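Local coordinates for protein D-alanine--D-alanine ligase (PDB 5D8D) that joins two D-alanine molecules into D-alanyl-D-alanine at the expense of ATP, a cytoplasmic step of the peptidoglycan pathway that builds the bacterial cell wall, at residues 105-109 against 110-114. Sequence-based numbering, arbitrary orientation.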
loop_
_atom_site.group_PDB
_atom_site.type_symbol
_atom_site.label_atom_id
_atom_site.label_comp_id
_atom_site.label_asym_id
_atom_site.label_seq_id
_atom_site.Cartn_x
_atom_site.Cartn_y
_atom_site.Cartn_z
ATOM N N GLN A 105 0.844 -9.315 -7.879
ATOM C CA GLN A 105 -0.501 -9.761 -7.617
ATOM C C GLN A 105 -1.456 -8.759 -8.194
ATOM O O GLN A 105 -2.393 -9.140 -8.885
ATOM C CB GLN A 105 -0.740 -9.941 -6.144
ATOM C CG GLN A 105 0.125 -11.025 -5.534
ATOM C CD GLN A 105 0.140 -11.087 -4.012
ATOM O OE1 GLN A 105 0.360 -12.159 -3.456
ATOM N NE2 GLN A 105 -0.070 -9.963 -3.331
ATOM N N ILE A 106 -1.219 -7.471 -7.965
ATOM C CA ILE A 106 -2.022 -6.456 -8.663
ATOM C C ILE A 106 -1.999 -6.638 -10.189
ATOM O O ILE A 106 -3.044 -6.491 -10.874
ATOM C CB ILE A 106 -1.595 -5.020 -8.335
ATOM C CG1 ILE A 106 -1.727 -4.709 -6.834
ATOM C CG2 ILE A 106 -2.440 -4.022 -9.119
ATOM C CD1 ILE A 106 -3.069 -5.006 -6.219
ATOM N N TRP A 107 -0.819 -6.952 -10.724
ATOM C CA TRP A 107 -0.685 -7.244 -12.150
ATOM C C TRP A 107 -1.374 -8.576 -12.610
ATOM O O TRP A 107 -2.081 -8.559 -13.621
ATOM C CB TRP A 107 0.789 -7.176 -12.586
ATOM C CG TRP A 107 1.381 -5.799 -12.588
ATOM C CD1 TRP A 107 0.718 -4.592 -12.660
ATOM C CD2 TRP A 107 2.756 -5.489 -12.539
ATOM N NE1 TRP A 107 1.610 -3.562 -12.633
ATOM C CE2 TRP A 107 2.871 -4.086 -12.551
ATOM C CE3 TRP A 107 3.917 -6.263 -12.470
ATOM C CZ2 TRP A 107 4.098 -3.443 -12.518
ATOM C CZ3 TRP A 107 5.141 -5.617 -12.437
ATOM C CH2 TRP A 107 5.217 -4.226 -12.465
ATOM N N GLN A 108 -1.193 -9.691 -11.888
ATOM C CA GLN A 108 -1.977 -10.934 -12.124
ATOM C C GLN A 108 -3.456 -10.631 -12.093
ATOM O O GLN A 108 -4.209 -11.056 -12.948
ATOM C CB GLN A 108 -1.682 -11.972 -11.060
ATOM C CG GLN A 108 -0.433 -12.779 -11.347
ATOM C CD GLN A 108 0.150 -13.494 -10.129
ATOM O OE1 GLN A 108 -0.295 -13.312 -8.977
ATOM N NE2 GLN A 108 1.179 -14.317 -10.382
ATOM N N GLY A 109 -3.838 -9.804 -11.133
ATOM C CA GLY A 109 -5.197 -9.452 -10.934
ATOM C C GLY A 109 -5.786 -8.522 -11.945
ATOM O O GLY A 109 -6.971 -8.236 -11.848
ATOM N N SER A 110 -4.987 -8.010 -12.878
ATOM C CA SER A 110 -5.494 -7.080 -13.890
ATOM C C SER A 110 -5.276 -7.621 -15.290
ATOM O O SER A 110 -5.362 -6.862 -16.261
ATOM C CB SER A 110 -4.810 -5.718 -13.759
ATOM O OG SER A 110 -4.606 -5.378 -12.396
ATOM N N ASP A 111 -5.004 -8.927 -15.385
ATOM C CA ASP A 111 -4.833 -9.637 -16.657
ATOM C C ASP A 111 -3.591 -9.185 -17.450
ATOM O O ASP A 111 -3.595 -9.146 -18.682
ATOM C CB ASP A 111 -6.137 -9.568 -17.486
ATOM C CG ASP A 111 -6.641 -10.955 -17.878
ATOM O OD1 ASP A 111 -5.864 -11.699 -18.532
ATOM O OD2 ASP A 111 -7.795 -11.300 -17.504
ATOM N N LEU A 112 -2.523 -8.884 -16.714
ATOM C CA LEU A 112 -1.283 -8.328 -17.245
ATOM C C LEU A 112 -0.229 -9.404 -16.986
ATOM O O LEU A 112 -0.202 -10.003 -15.898
ATOM C CB LEU A 112 -0.930 -7.005 -16.530
ATOM C CG LEU A 112 -1.287 -5.645 -17.151
ATOM C CD1 LEU A 112 -2.490 -5.659 -18.081
ATOM C CD2 LEU A 112 -1.504 -4.596 -16.092
ATOM N N PRO A 113 0.645 -9.658 -17.964
ATOM C CA PRO A 113 1.598 -10.759 -17.810
ATOM C C PRO A 113 2.780 -10.456 -16.889
ATOM O O PRO A 113 3.366 -9.385 -16.962
ATOM C CB PRO A 113 2.095 -10.969 -19.231
ATOM C CG PRO A 113 2.071 -9.587 -19.819
ATOM C CD PRO A 113 0.899 -8.880 -19.189
ATOM N N THR A 114 3.134 -11.432 -16.073
ATOM C CA THR A 114 4.234 -11.322 -15.156
ATOM C C THR A 114 4.657 -12.744 -14.814
ATOM O O THR A 114 3.857 -13.664 -14.934
ATOM C CB THR A 114 3.820 -10.518 -13.906
ATOM O OG1 THR A 114 4.954 -10.312 -13.075
ATOM C CG2 THR A 114 2.756 -11.223 -13.095
#
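A Schellman motif closes helix 100-108, with D111 at positive phi (66°) as its C-prime residue. The carbonyl oxygen of W107 receives two backbone donors from opposite faces of its plane: L112 N at 3.1 Å, tilted 28° from that plane, and S110 N at 3.0 Å, lying well above it. A weak bond from D111 N to Q108 O, 3.3 Å long, completes the motif across a type I turn from Q108 to D111. One residue back, S110 OG stands beside its own backbone N (chi1 -38°), which turns it toward I106 O; at 2.4 Å this pair is too short for an ordinary hydrogen bond, and its exact geometry is doubtful.

Past the turn, the first bond of the L112 side chain points back at the helix, and its CD2 meets W107 CD1 obliquely at 4.1 Å. T114 OG1 sits near the plane of the W107 ring, at the CE3 edge, while T114 CG2 packs at 4.0 Å against Q108 CG, the two side chains crossing at about a right angle. T114 OG1 also bonds to K104 NZ. S110 packs on Q105 of the second subunit.

Two donors thus doubly grip W107 O where the chain leaves the helix for strand 117-120, while W107 and T114 join the helix end to helix 229-245 through A242 O, which holds the indole N-H, and to strand 264-270 through L266 O, bonded to T114 OG1.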